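Local coordinates for hydrogenase expression/formation protein (HypB) (Archaeoglobus fulgidus, PDB 2WSM) that probably binds and hydrolyses GTP, dimerises in a GTP-dependent way, and binds nickel in the maturation of hydrogenase, at residues Val31-Met36 with Tyr132-Val137; Ala62-Val67 with Leu113-Gly118; Ile152-Asp157 with Lys182-Arg187; Ile159-Val164 with Ala188-Met193. All coordinates share one frame; numbering follows the deposited sequence.

Interaction 1 (Val31-Met36 with Tyr132-Val137); sequences VAVNIM and YRVVMV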
loop_
_atom_site.group_PDB
_atom_site.type_symbol
_atom_site.label_atom_id
_atom_site.label_comp_id
_atom_site.label_asym_id
_atom_site.label_seq_id
_atom_site.Cartn_x
_atom_site.Cartn_y
_atom_site.Cartn_z
ATOM N N VAL A 31 15.056 -8.604 -18.817
ATOM C CA VAL A 31 14.457 -7.353 -18.360
ATOM C C VAL A 31 13.132 -7.657 -17.675
ATOM O O VAL A 31 12.270 -8.307 -18.256
ATOM C CB VAL A 31 14.255 -6.353 -19.511
ATOM C CG1 VAL A 31 13.415 -5.160 -19.052
ATOM C CG2 VAL A 31 15.601 -5.885 -20.041
ATOM N N ALA A 32 12.988 -7.209 -16.433
ATOM C CA ALA A 32 11.791 -7.499 -15.647
ATOM C C ALA A 32 10.923 -6.263 -15.422
ATOM O O ALA A 32 11.416 -5.182 -15.074
ATOM C CB ALA A 32 12.161 -8.132 -14.308
ATOM N N VAL A 33 9.623 -6.447 -15.614
ATOM C CA VAL A 33 8.644 -5.377 -15.456
ATOM C C VAL A 33 7.663 -5.726 -14.343
ATOM O O VAL A 33 6.976 -6.752 -14.399
ATOM C CB VAL A 33 7.854 -5.157 -16.753
ATOM C CG1 VAL A 33 6.884 -3.971 -16.610
ATOM C CG2 VAL A 33 8.812 -4.955 -17.913
ATOM N N ASN A 34 7.618 -4.865 -13.334
ATOM C CA ASN A 34 6.683 -4.985 -12.236
ATOM C C ASN A 34 5.386 -4.289 -12.644
ATOM O O ASN A 34 5.335 -3.064 -12.729
ATOM C CB ASN A 34 7.299 -4.324 -10.991
ATOM C CG ASN A 34 6.362 -4.294 -9.803
ATOM O OD1 ASN A 34 5.290 -4.889 -9.823
ATOM N ND2 ASN A 34 6.777 -3.599 -8.747
ATOM N N ILE A 35 4.343 -5.063 -12.919
ATOM C CA ILE A 35 3.096 -4.479 -13.411
ATOM C C ILE A 35 2.054 -4.391 -12.322
ATOM O O ILE A 35 1.494 -5.399 -11.892
ATOM C CB ILE A 35 2.515 -5.236 -14.621
ATOM C CG1 ILE A 35 3.523 -5.230 -15.769
ATOM C CG2 ILE A 35 1.170 -4.612 -15.052
ATOM C CD1 ILE A 35 3.231 -6.235 -16.845
ATOM N N MET A 36 1.788 -3.167 -11.899
ATOM C CA MET A 36 0.918 -2.923 -10.760
ATOM C C MET A 36 -0.438 -2.392 -11.207
ATOM O O MET A 36 -0.585 -1.876 -12.315
ATOM C CB MET A 36 1.590 -1.943 -9.794
ATOM C CG MET A 36 2.710 -2.561 -8.967
ATOM S SD MET A 36 3.789 -1.333 -8.193
ATOM C CE MET A 36 4.783 -0.842 -9.606
ATOM N N TYR A 132 11.732 -2.003 -14.553
ATOM C CA TYR A 132 10.723 -0.970 -14.770
ATOM C C TYR A 132 9.423 -1.231 -14.021
ATOM O O TYR A 132 9.041 -2.371 -13.782
ATOM C CB TYR A 132 10.425 -0.807 -16.266
ATOM C CG TYR A 132 11.652 -0.450 -17.057
ATOM C CD1 TYR A 132 12.474 -1.443 -17.580
ATOM C CD2 TYR A 132 12.008 0.878 -17.261
ATOM C CE1 TYR A 132 13.612 -1.124 -18.291
ATOM C CE2 TYR A 132 13.147 1.211 -17.972
ATOM C CZ TYR A 132 13.946 0.202 -18.482
ATOM O OH TYR A 132 15.077 0.517 -19.194
ATOM N N ARG A 133 8.744 -0.152 -13.667
ATOM C CA ARG A 133 7.469 -0.232 -12.982
ATOM C C ARG A 133 6.372 0.306 -13.892
ATOM O O ARG A 133 6.475 1.408 -14.430
ATOM C CB ARG A 133 7.517 0.586 -11.692
ATOM C CG ARG A 133 8.217 -0.103 -10.525
ATOM C CD ARG A 133 9.286 0.792 -9.893
ATOM N NE ARG A 133 10.574 0.558 -10.548
ATOM C CZ ARG A 133 11.599 -0.083 -9.991
ATOM N NH1 ARG A 133 11.515 -0.535 -8.744
ATOM N NH2 ARG A 133 12.719 -0.256 -10.678
ATOM N N VAL A 134 5.324 -0.482 -14.068
ATOM C CA VAL A 134 4.152 -0.014 -14.778
ATOM C C VAL A 134 2.969 -0.012 -13.814
ATOM O O VAL A 134 2.799 -0.934 -13.007
ATOM C CB VAL A 134 3.861 -0.869 -16.031
ATOM C CG1 VAL A 134 2.591 -0.395 -16.727
ATOM C CG2 VAL A 134 5.042 -0.799 -16.997
ATOM N N VAL A 135 2.177 1.042 -13.880
ATOM C CA VAL A 135 0.980 1.131 -13.071
ATOM C C VAL A 135 -0.204 1.301 -14.002
ATOM O O VAL A 135 -0.265 2.258 -14.766
ATOM C CB VAL A 135 1.028 2.301 -12.056
ATOM C CG1 VAL A 135 -0.228 2.290 -11.197
ATOM C CG2 VAL A 135 2.255 2.205 -11.183
ATOM N N MET A 136 -1.126 0.347 -13.940
ATOM C CA MET A 136 -2.288 0.319 -14.806
ATOM C C MET A 136 -3.532 0.734 -14.043
ATOM O O MET A 136 -3.758 0.282 -12.924
ATOM C CB MET A 136 -2.496 -1.094 -15.355
ATOM C CG MET A 136 -1.393 -1.572 -16.290
ATOM S SD MET A 136 -1.743 -3.197 -17.001
ATOM C CE MET A 136 -3.175 -2.832 -18.009
ATOM N N VAL A 137 -4.344 1.585 -14.655
ATOM C CA VAL A 137 -5.649 1.901 -14.100
ATOM C C VAL A 137 -6.711 1.920 -15.203
ATOM O O VAL A 137 -6.474 2.402 -16.314
ATOM C CB VAL A 137 -5.635 3.243 -13.330
ATOM C CG1 VAL A 137 -5.483 4.419 -14.292
ATOM C CG2 VAL A 137 -6.889 3.387 -12.503
#
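Met36 N donates to Val134 O at 2.7 Å, the shortest of five backbone bonds that join strand 31-36 to strand 132-137. The ladder is parallel, with the N-to-C directions 20° apart. It lies in the middle of the parallel sheet of a SIMIBI-class P-loop GTPase, where strand 31-37 leads into what is probably the Walker A loop. Asn34 and Met36 each give both N and O to the partner strand, and the longest bond, 3.2 Å from Tyr132 N to Ala32 O, is at the start of the ladder.

The side chains divide between two faces. On one, Val33 CG1 packs 3.7 Å from Val134 CG2. These compact branched residues suit a layer pressed between sheet and helices. Farther along, Ile35 CG2 lies 3.8 Å from Met136 SD, and both residues also touch Lys43 of helix 43-54. At the start of the strand, Val31 CG1 meets the Tyr132 ring at its edge, near the ring plane, 4.1 Å from CD1.

The other face carries Asn34, Met36, Arg133 and Val135. Asn34 is buried, yet both ends of its amide are satisfied: OD1 accepts from Asn116 ND2, and ND2 donates to Glu130 OE1. Glu130 also forms a salt bridge with Arg133 NH1, so the charged end of Arg133 is occupied while its aliphatic part packs against methionine. Met36 and Arg133 run side by side, pointing the same way. The bend at the last methionine torsion (chi3 -77°) sets Met36 CE 3.6 Å from Arg133 CG.

Interaction 2 (Ala62-Val67 with Leu113-Gly118); sequences AMLGDV and LIENVG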
loop_
_atom_site.group_PDB
_atom_site.type_symbol
_atom_site.label_atom_id
_atom_site.label_comp_id
_atom_site.label_asym_id
_atom_site.label_seq_id
_atom_site.Cartn_x
_atom_site.Cartn_y
_atom_site.Cartn_z
ATOM N N ALA A 62 6.224 -15.128 -17.516
ATOM C CA ALA A 62 5.156 -14.460 -16.789
ATOM C C ALA A 62 5.032 -14.987 -15.363
ATOM O O ALA A 62 4.921 -16.189 -15.139
ATOM C CB ALA A 62 3.839 -14.618 -17.528
ATOM N N MET A 63 5.062 -14.070 -14.406
ATOM C CA MET A 63 4.804 -14.388 -13.011
ATOM C C MET A 63 3.517 -13.696 -12.583
ATOM O O MET A 63 3.452 -12.466 -12.512
ATOM C CB MET A 63 5.975 -13.939 -12.139
ATOM C CG MET A 63 7.295 -14.608 -12.523
ATOM S SD MET A 63 8.652 -14.261 -11.390
ATOM C CE MET A 63 8.037 -15.040 -9.899
ATOM N N LEU A 64 2.486 -14.491 -12.311
ATOM C CA LEU A 64 1.162 -13.948 -12.032
ATOM C C LEU A 64 0.864 -13.908 -10.544
ATOM O O LEU A 64 0.600 -14.938 -9.928
ATOM C CB LEU A 64 0.089 -14.751 -12.766
ATOM C CG LEU A 64 0.240 -14.847 -14.284
ATOM C CD1 LEU A 64 -0.886 -15.670 -14.870
ATOM C CD2 LEU A 64 0.292 -13.448 -14.936
ATOM N N GLY A 65 0.892 -12.703 -9.982
ATOM C CA GLY A 65 0.645 -12.492 -8.570
ATOM C C GLY A 65 -0.787 -12.153 -8.204
ATOM O O GLY A 65 -1.103 -12.021 -7.025
ATOM N N ASP A 66 -1.651 -11.976 -9.200
ATOM C CA ASP A 66 -3.088 -11.966 -8.931
ATOM C C ASP A 66 -3.613 -13.366 -9.202
ATOM O O ASP A 66 -3.057 -14.084 -10.032
ATOM C CB ASP A 66 -3.819 -10.937 -9.797
ATOM C CG ASP A 66 -4.282 -9.725 -9.005
ATOM O OD1 ASP A 66 -4.546 -8.675 -9.620
ATOM O OD2 ASP A 66 -4.393 -9.823 -7.765
ATOM N N VAL A 67 -4.657 -13.779 -8.492
ATOM C CA VAL A 67 -5.247 -15.078 -8.788
ATOM C C VAL A 67 -5.790 -15.043 -10.206
ATOM O O VAL A 67 -6.544 -14.145 -10.576
ATOM C CB VAL A 67 -6.373 -15.477 -7.804
ATOM C CG1 VAL A 67 -7.084 -16.733 -8.298
ATOM C CG2 VAL A 67 -5.810 -15.702 -6.406
ATOM N N LEU A 113 7.512 -10.577 -17.343
ATOM C CA LEU A 113 6.367 -9.763 -16.948
ATOM C C LEU A 113 5.834 -10.189 -15.581
ATOM O O LEU A 113 5.348 -11.307 -15.410
ATOM C CB LEU A 113 5.278 -9.833 -18.018
ATOM C CG LEU A 113 5.784 -9.323 -19.372
ATOM C CD1 LEU A 113 4.773 -9.559 -20.495
ATOM C CD2 LEU A 113 6.173 -7.860 -19.287
ATOM N N ILE A 114 5.950 -9.295 -14.606
ATOM C CA ILE A 114 5.554 -9.600 -13.241
ATOM C C ILE A 114 4.281 -8.861 -12.839
ATOM O O ILE A 114 4.273 -7.638 -12.638
ATOM C CB ILE A 114 6.671 -9.273 -12.239
ATOM C CG1 ILE A 114 7.982 -9.952 -12.659
ATOM C CG2 ILE A 114 6.265 -9.697 -10.837
ATOM C CD1 ILE A 114 9.116 -9.785 -11.656
ATOM N N GLU A 115 3.204 -9.624 -12.716
ATOM C CA GLU A 115 1.919 -9.078 -12.324
ATOM C C GLU A 115 1.776 -9.017 -10.803
ATOM O O GLU A 115 1.681 -10.041 -10.119
ATOM C CB GLU A 115 0.794 -9.912 -12.939
ATOM C CG GLU A 115 -0.587 -9.415 -12.587
ATOM C CD GLU A 115 -1.656 -10.423 -12.928
ATOM O OE1 GLU A 115 -1.864 -11.360 -12.125
ATOM O OE2 GLU A 115 -2.281 -10.282 -13.999
ATOM N N ASN A 116 1.766 -7.803 -10.272
ATOM C CA ASN A 116 1.615 -7.611 -8.841
ATOM C C ASN A 116 0.180 -7.890 -8.381
ATOM O O ASN A 116 -0.731 -8.037 -9.201
ATOM C CB ASN A 116 2.038 -6.190 -8.453
ATOM C CG ASN A 116 2.769 -6.143 -7.121
ATOM O OD1 ASN A 116 2.303 -6.682 -6.120
ATOM N ND2 ASN A 116 3.925 -5.504 -7.112
ATOM N N VAL A 117 -0.001 -7.956 -7.066
ATOM C CA VAL A 117 -1.312 -8.109 -6.429
ATOM C C VAL A 117 -2.267 -6.984 -6.843
ATOM O O VAL A 117 -1.832 -5.870 -7.165
ATOM C CB VAL A 117 -1.162 -8.136 -4.872
ATOM C CG1 VAL A 117 -2.493 -8.438 -4.175
ATOM C CG2 VAL A 117 -0.108 -9.167 -4.467
ATOM N N GLY A 118 -3.563 -7.280 -6.840
ATOM C CA GLY A 118 -4.582 -6.295 -7.176
ATOM C C GLY A 118 -4.775 -5.288 -6.049
ATOM O O GLY A 118 -5.666 -5.442 -5.216
#
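Glu115 reaches across to Asp66 with its CG anti to the backbone N (chi1 -180°) and the chain extended beyond. Asp66 N donates to Glu115 OE1 at 3.0 Å, meeting the anti side of the carboxylate. The two segments are neighbouring parallel strands, 60-64 and 111-118, of the P-loop NTPase sheet. Glu115 to Gly118 read Glu-Asn-Val-Gly, consistent with the motif whose glutamate gives the G3E family its name. Leu64 crosses the Glu115 chain obliquely, its CD2 4.1 Å from Glu115 CB, and supplies an apolar flank. Glu115 OE2 accepts from Thr44 OG1, so both carboxylate oxygens are engaged.

Asp66 sets its own carboxylate beside Gly118, farther along the partner strand. Gly118 N donates to Asp66 OD2 at 2.8 Å, approaching from above the carboxylate plane, 36° out of it. Asp66 OD1 forms a salt bridge with Lys43 NZ, which also donates to Asn116 O. An alanine at Asp66 would probably leave Lys43 without this carboxylate mate and Gly118 N without this acceptor.

Gly65 suits its place because a side chain would run into Glu115 O. The bare backbone can close in, and Gly65 N donates to Glu115 O at 2.8 Å. Before it, Met63 completes the regular ladder, taking Glu115 N on its O at 2.9 Å and giving its N to Leu113 O at 3.0 Å.

Interaction 3 (Ile152-Asp157 with Lys182-Arg187); sequences IFRVAD and KLINPR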
loop_
_atom_site.group_PDB
_atom_site.type_symbol
_atom_site.label_atom_id
_atom_site.label_comp_id
_atom_site.label_asym_id
_atom_site.label_seq_id
_atom_site.Cartn_x
_atom_site.Cartn_y
_atom_site.Cartn_z
ATOM N N ILE A 152 1.637 5.310 -5.248
ATOM C CA ILE A 152 1.908 4.291 -6.242
ATOM C C ILE A 152 2.160 4.893 -7.618
ATOM O O ILE A 152 3.011 4.400 -8.362
ATOM C CB ILE A 152 0.811 3.211 -6.304
ATOM C CG1 ILE A 152 1.328 1.988 -7.072
ATOM C CG2 ILE A 152 -0.460 3.752 -6.932
ATOM C CD1 ILE A 152 0.643 0.681 -6.686
ATOM N N PHE A 153 1.447 5.966 -7.956
ATOM C CA PHE A 153 1.613 6.549 -9.292
ATOM C C PHE A 153 2.955 7.254 -9.424
ATOM O O PHE A 153 3.480 7.387 -10.519
ATOM C CB PHE A 153 0.430 7.436 -9.692
ATOM C CG PHE A 153 -0.788 6.648 -10.101
ATOM C CD1 PHE A 153 -1.847 6.462 -9.223
ATOM C CD2 PHE A 153 -0.846 6.048 -11.357
ATOM C CE1 PHE A 153 -2.946 5.716 -9.587
ATOM C CE2 PHE A 153 -1.948 5.295 -11.737
ATOM C CZ PHE A 153 -2.998 5.122 -10.855
ATOM N N ARG A 154 3.530 7.646 -8.293
ATOM C CA ARG A 154 4.853 8.253 -8.282
ATOM C C ARG A 154 5.979 7.294 -8.668
ATOM O O ARG A 154 7.002 7.731 -9.183
ATOM C CB ARG A 154 5.156 8.873 -6.918
ATOM C CG ARG A 154 5.136 10.389 -6.899
ATOM C CD ARG A 154 5.373 10.924 -5.483
ATOM N NE ARG A 154 4.133 11.000 -4.714
ATOM C CZ ARG A 154 4.041 10.752 -3.408
ATOM N NH1 ARG A 154 2.866 10.844 -2.791
ATOM N NH2 ARG A 154 5.121 10.399 -2.718
ATOM N N VAL A 155 5.802 5.998 -8.416
ATOM C CA VAL A 155 6.898 5.049 -8.604
ATOM C C VAL A 155 6.946 4.519 -10.035
ATOM O O VAL A 155 7.902 3.855 -10.430
ATOM C CB VAL A 155 6.848 3.872 -7.580
ATOM C CG1 VAL A 155 6.745 4.405 -6.149
ATOM C CG2 VAL A 155 5.692 2.920 -7.881
ATOM N N ALA A 156 5.918 4.844 -10.812
ATOM C CA ALA A 156 5.784 4.327 -12.166
ATOM C C ALA A 156 6.767 4.943 -13.167
ATOM O O ALA A 156 7.070 6.132 -13.105
ATOM C CB ALA A 156 4.364 4.510 -12.648
ATOM N N ASP A 157 7.266 4.113 -14.080
ATOM C CA ASP A 157 8.022 4.585 -15.233
ATOM C C ASP A 157 7.050 4.797 -16.386
ATOM O O ASP A 157 7.289 5.600 -17.284
ATOM C CB ASP A 157 9.065 3.551 -15.647
ATOM C CG ASP A 157 10.119 3.341 -14.592
ATOM O OD1 ASP A 157 10.836 4.311 -14.279
ATOM O OD2 ASP A 157 10.232 2.210 -14.073
ATOM N N LYS A 182 0.301 13.097 -14.763
ATOM C CA LYS A 182 1.425 13.937 -15.160
ATOM C C LYS A 182 1.836 14.914 -14.058
ATOM O O LYS A 182 3.025 15.149 -13.830
ATOM C CB LYS A 182 1.047 14.702 -16.429
ATOM C CG LYS A 182 2.069 15.715 -16.896
ATOM C CD LYS A 182 1.691 16.240 -18.280
ATOM C CE LYS A 182 1.320 15.085 -19.204
ATOM N NZ LYS A 182 2.334 13.983 -19.151
ATOM N N LEU A 183 0.853 15.481 -13.371
ATOM C CA LEU A 183 1.151 16.351 -12.243
ATOM C C LEU A 183 1.895 15.579 -11.152
ATOM O O LEU A 183 2.877 16.071 -10.583
ATOM C CB LEU A 183 -0.132 16.951 -11.665
ATOM C CG LEU A 183 0.094 18.004 -10.577
ATOM C CD1 LEU A 183 0.629 19.289 -11.199
ATOM C CD2 LEU A 183 -1.182 18.271 -9.774
ATOM N N ILE A 184 1.405 14.376 -10.856
ATOM C CA ILE A 184 1.986 13.534 -9.818
ATOM C C ILE A 184 3.325 12.943 -10.270
ATOM O O ILE A 184 4.234 12.784 -9.468
ATOM C CB ILE A 184 1.021 12.380 -9.402
ATOM C CG1 ILE A 184 -0.308 12.943 -8.890
ATOM C CG2 ILE A 184 1.655 11.500 -8.325
ATOM C CD1 ILE A 184 -1.122 11.957 -8.058
ATOM N N ASN A 185 3.451 12.635 -11.558
ATOM C CA ASN A 185 4.642 11.945 -12.050
ATOM C C ASN A 185 5.063 12.472 -13.410
ATOM O O ASN A 185 4.737 11.881 -14.437
ATOM C CB ASN A 185 4.406 10.426 -12.106
ATOM C CG ASN A 185 5.674 9.642 -12.408
ATOM O OD1 ASN A 185 6.600 10.149 -13.040
ATOM N ND2 ASN A 185 5.715 8.388 -11.958
ATOM N N PRO A 186 5.801 13.590 -13.414
ATOM C CA PRO A 186 6.159 14.321 -14.632
ATOM C C PRO A 186 7.035 13.506 -15.581
ATOM O O PRO A 186 6.991 13.736 -16.788
ATOM C CB PRO A 186 6.931 15.536 -14.098
ATOM C CG PRO A 186 6.511 15.666 -12.678
ATOM C CD PRO A 186 6.298 14.262 -12.205
ATOM N N ARG A 187 7.803 12.560 -15.051
ATOM C CA ARG A 187 8.734 11.792 -15.879
ATOM C C ARG A 187 8.121 10.574 -16.585
ATOM O O ARG A 187 8.654 10.104 -17.592
ATOM C CB ARG A 187 9.965 11.384 -15.062
ATOM C CG ARG A 187 10.791 12.580 -14.599
ATOM C CD ARG A 187 11.938 12.195 -13.671
ATOM N NE ARG A 187 12.288 13.304 -12.781
ATOM C CZ ARG A 187 12.970 14.385 -13.158
ATOM N NH1 ARG A 187 13.386 14.505 -14.412
ATOM N NH2 ARG A 187 13.236 15.349 -12.281
HETATM O O HOH W 1 9.009 8.456 -13.383
HETATM O O HOH W 2 10.197 7.176 -17.567
#
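Phe153 O receives a hydrogen bond from Asn185 ND2 at 2.8 Å, almost perfectly straight at 178° and lying in the plane of the asparagine amide. This ties the end of helix 150-154 to the turn after helix 174-184, two loops at one end of the P-loop GTPase sheet that lead into strands 158-162 and 189-192. The Phe153 ring itself turns away to pack on Val135 and Val137. Arg154 comes next, and its CG rests 3.6 Å from Ile184 O and 3.9 Å from Ile184 CG2, the two side chains crossing at about a right angle. The same methyl lies at the edge of the guanidinium, near its plane, while Arg154 NH1 donates to Lys148 O of the second subunit. An arginine fits here because its chain can cover isoleucine and still deliver a donor to another chain.

At Ala156, O takes the second bond from Asn185 ND2, 2.9 Å long and more bent. A water also donates to Ala156 O and to Asn185 OD1, 3.0 Å from each. Asp157 O adds a weak water link to Arg187 O. Asn185, the first residue after helix 174-184 to leave helical geometry, holds CG anti to its backbone N (chi1 -171°), which carries the amide across to these carbonyls. An aspartate in its place would probably leave Phe153 O and Ala156 O without this donor and set a carboxylate oxygen against them. With one ND2 serving two carbonyls, the amide is unlikely to rotate freely, and this one side chain probably helps set how closely the two helix ends approach.

Interaction 4 (Ile159-Val164 with Ala188-Met193); sequences IVINKV and AKIIEM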
loop_
_atom_site.group_PDB
_atom_site.type_symbol
_atom_site.label_atom_id
_atom_site.label_comp_id
_atom_site.label_asym_id
_atom_site.label_seq_id
_atom_site.Cartn_x
_atom_site.Cartn_y
_atom_site.Cartn_z
ATOM N N ILE A 159 2.635 4.763 -17.023
ATOM C CA ILE A 159 1.304 4.691 -16.448
ATOM C C ILE A 159 0.316 4.402 -17.569
ATOM O O ILE A 159 0.299 5.101 -18.591
ATOM C CB ILE A 159 0.927 6.010 -15.754
ATOM C CG1 ILE A 159 1.854 6.266 -14.558
ATOM C CG2 ILE A 159 -0.538 5.996 -15.351
ATOM C CD1 ILE A 159 1.639 7.607 -13.855
ATOM N N VAL A 160 -0.486 3.358 -17.392
ATOM C CA VAL A 160 -1.459 2.985 -18.407
ATOM C C VAL A 160 -2.874 3.318 -17.959
ATOM O O VAL A 160 -3.363 2.790 -16.954
ATOM C CB VAL A 160 -1.389 1.487 -18.753
ATOM C CG1 VAL A 160 -2.393 1.144 -19.864
ATOM C CG2 VAL A 160 0.024 1.098 -19.165
ATOM N N ILE A 161 -3.521 4.209 -18.701
ATOM C CA ILE A 161 -4.936 4.472 -18.501
ATOM C C ILE A 161 -5.711 3.605 -19.494
ATOM O O ILE A 161 -5.525 3.708 -20.701
ATOM C CB ILE A 161 -5.261 5.966 -18.664
ATOM C CG1 ILE A 161 -4.360 6.795 -17.743
ATOM C CG2 ILE A 161 -6.714 6.233 -18.345
ATOM C CD1 ILE A 161 -4.365 8.280 -18.047
ATOM N N ASN A 162 -6.579 2.755 -18.959
ATOM C CA ASN A 162 -7.045 1.570 -19.652
ATOM C C ASN A 162 -8.542 1.576 -19.911
ATOM O O ASN A 162 -9.303 2.260 -19.222
ATOM C CB ASN A 162 -6.674 0.328 -18.817
ATOM C CG ASN A 162 -6.764 -0.959 -19.611
ATOM O OD1 ASN A 162 -6.644 -0.954 -20.830
ATOM N ND2 ASN A 162 -6.973 -2.071 -18.919
ATOM N N LYS A 163 -8.954 0.791 -20.905
ATOM C CA LYS A 163 -10.358 0.664 -21.274
ATOM C C LYS A 163 -10.979 2.033 -21.544
ATOM O O LYS A 163 -12.123 2.290 -21.165
ATOM C CB LYS A 163 -11.140 -0.078 -20.179
ATOM C CG LYS A 163 -10.643 -1.492 -19.897
ATOM C CD LYS A 163 -11.510 -2.212 -18.858
ATOM C CE LYS A 163 -10.723 -3.327 -18.164
ATOM N NZ LYS A 163 -11.583 -4.370 -17.515
ATOM N N VAL A 164 -10.225 2.913 -22.197
ATOM C CA VAL A 164 -10.697 4.281 -22.429
ATOM C C VAL A 164 -11.972 4.367 -23.284
ATOM O O VAL A 164 -12.773 5.291 -23.119
ATOM C CB VAL A 164 -9.601 5.187 -23.039
ATOM C CG1 VAL A 164 -8.373 5.216 -22.143
ATOM C CG2 VAL A 164 -9.241 4.725 -24.446
ATOM N N ALA A 188 7.004 10.068 -16.065
ATOM C CA ALA A 188 6.408 8.833 -16.587
ATOM C C ALA A 188 5.800 8.991 -17.966
ATOM O O ALA A 188 5.107 9.966 -18.230
ATOM C CB ALA A 188 5.352 8.304 -15.626
ATOM N N LYS A 189 6.041 8.016 -18.839
ATOM C CA LYS A 189 5.275 7.925 -20.068
ATOM C C LYS A 189 3.836 7.607 -19.678
ATOM O O LYS A 189 3.591 6.960 -18.659
ATOM C CB LYS A 189 5.822 6.823 -20.985
ATOM C CG LYS A 189 7.316 6.917 -21.290
ATOM C CD LYS A 189 7.746 5.840 -22.289
ATOM C CE LYS A 189 9.262 5.643 -22.301
ATOM N NZ LYS A 189 9.991 6.701 -23.059
ATOM N N ILE A 190 2.889 8.061 -20.485
ATOM C CA ILE A 190 1.482 7.804 -20.222
ATOM C C ILE A 190 0.815 7.315 -21.497
ATOM O O ILE A 190 0.908 7.950 -22.542
ATOM C CB ILE A 190 0.758 9.069 -19.702
ATOM C CG1 ILE A 190 1.391 9.542 -18.393
ATOM C CG2 ILE A 190 -0.711 8.794 -19.495
ATOM C CD1 ILE A 190 0.726 10.767 -17.790
ATOM N N ILE A 191 0.145 6.177 -21.410
ATOM C CA ILE A 191 -0.529 5.626 -22.570
ATOM C C ILE A 191 -2.017 5.500 -22.301
ATOM O O ILE A 191 -2.425 4.983 -21.268
ATOM C CB ILE A 191 0.042 4.245 -22.940
ATOM C CG1 ILE A 191 1.518 4.364 -23.326
ATOM C CG2 ILE A 191 -0.762 3.628 -24.069
ATOM C CD1 ILE A 191 2.243 3.030 -23.444
ATOM N N GLU A 192 -2.827 5.990 -23.228
ATOM C CA GLU A 192 -4.263 5.794 -23.158
ATOM C C GLU A 192 -4.592 4.557 -23.969
ATOM O O GLU A 192 -4.310 4.496 -25.165
ATOM C CB GLU A 192 -4.992 7.005 -23.725
ATOM C CG GLU A 192 -4.602 8.321 -23.077
ATOM C CD GLU A 192 -5.116 9.504 -23.866
ATOM O OE1 GLU A 192 -6.339 9.558 -24.131
ATOM O OE2 GLU A 192 -4.291 10.370 -24.235
ATOM N N MET A 193 -5.187 3.562 -23.326
ATOM C CA MET A 193 -5.258 2.251 -23.951
ATOM C C MET A 193 -6.652 1.661 -23.962
ATOM O O MET A 193 -7.413 1.802 -23.005
ATOM C CB MET A 193 -4.280 1.286 -23.268
ATOM C CG MET A 193 -4.238 -0.119 -23.877
ATOM S SD MET A 193 -3.142 -1.244 -22.974
ATOM C CE MET A 193 -1.536 -0.652 -23.493
#
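Val160 holds CG1 anti to its backbone N (chi1 -178°), and Met193 does the same with its CG; Val160 CG1 then rests 3.9 Å from Met193 CB and 4.0 Å from its SD. The bend at Met193 chi3 (-75°) keeps CE against the same methyl. These strands, 158-162 and 189-192, are parallel neighbours joined through helices 167-170 and 174-184, a beta-alpha-beta unit at one margin of the P-loop GTPase sheet. On the opposite face Ile161 CD1 meets Ile190 CG2 at 4.0 Å, and Ile159 CD1 sits 4.2 Å from Ala188 CB, where a small residue suits the turn into the strand. Bulky branched side chains suit both faces, each being covered by helices.

Backbone bonds run along the ladder, the shortest being Met193 N to Ile161 O at 2.7 Å. Beyond it the first strand turns through Lys163, which adopts a left-handed backbone conformation. Val164 N then returns to Met193 O at 3.1 Å, a straight bond with the donor tilted from the carbonyl plane, and both Val164 methyls pack against that oxygen from one side. Asn162 and Lys163 match the start of the GTPase NKxD motif, although the motif's aspartate position holds another residue here. Asn162 ND2 donates to Ser41 O of the probable P-loop. Anchored at Met193 O, the turn is probably held in place while the asparagine amide ties it to that loop.

Interactions 1, 2 and 4 are successive parts of one parallel sheet. Strand 31-37 joins interaction 1 to interaction 2, with Ile114 N 2.8 Å from Val33 O and Ile114 O 2.6 Å from Ile35 N, both probable hydrogen bonds. On the other side, Asn162 N lies 2.7 Å from Val137 O and links interaction 1 to interaction 4, whose centre is about 19 Å from that of interaction 2. Each segment of interaction 3 runs into a strand of interaction 4, the two meeting where Asp157 O lies 3.1 Å from Lys189 N; Asp157 OD2 also bonds Arg133 N of interaction 1. Met136, Glu115 and Asn162, from the three sheet contacts, all touch the probable Walker A residues.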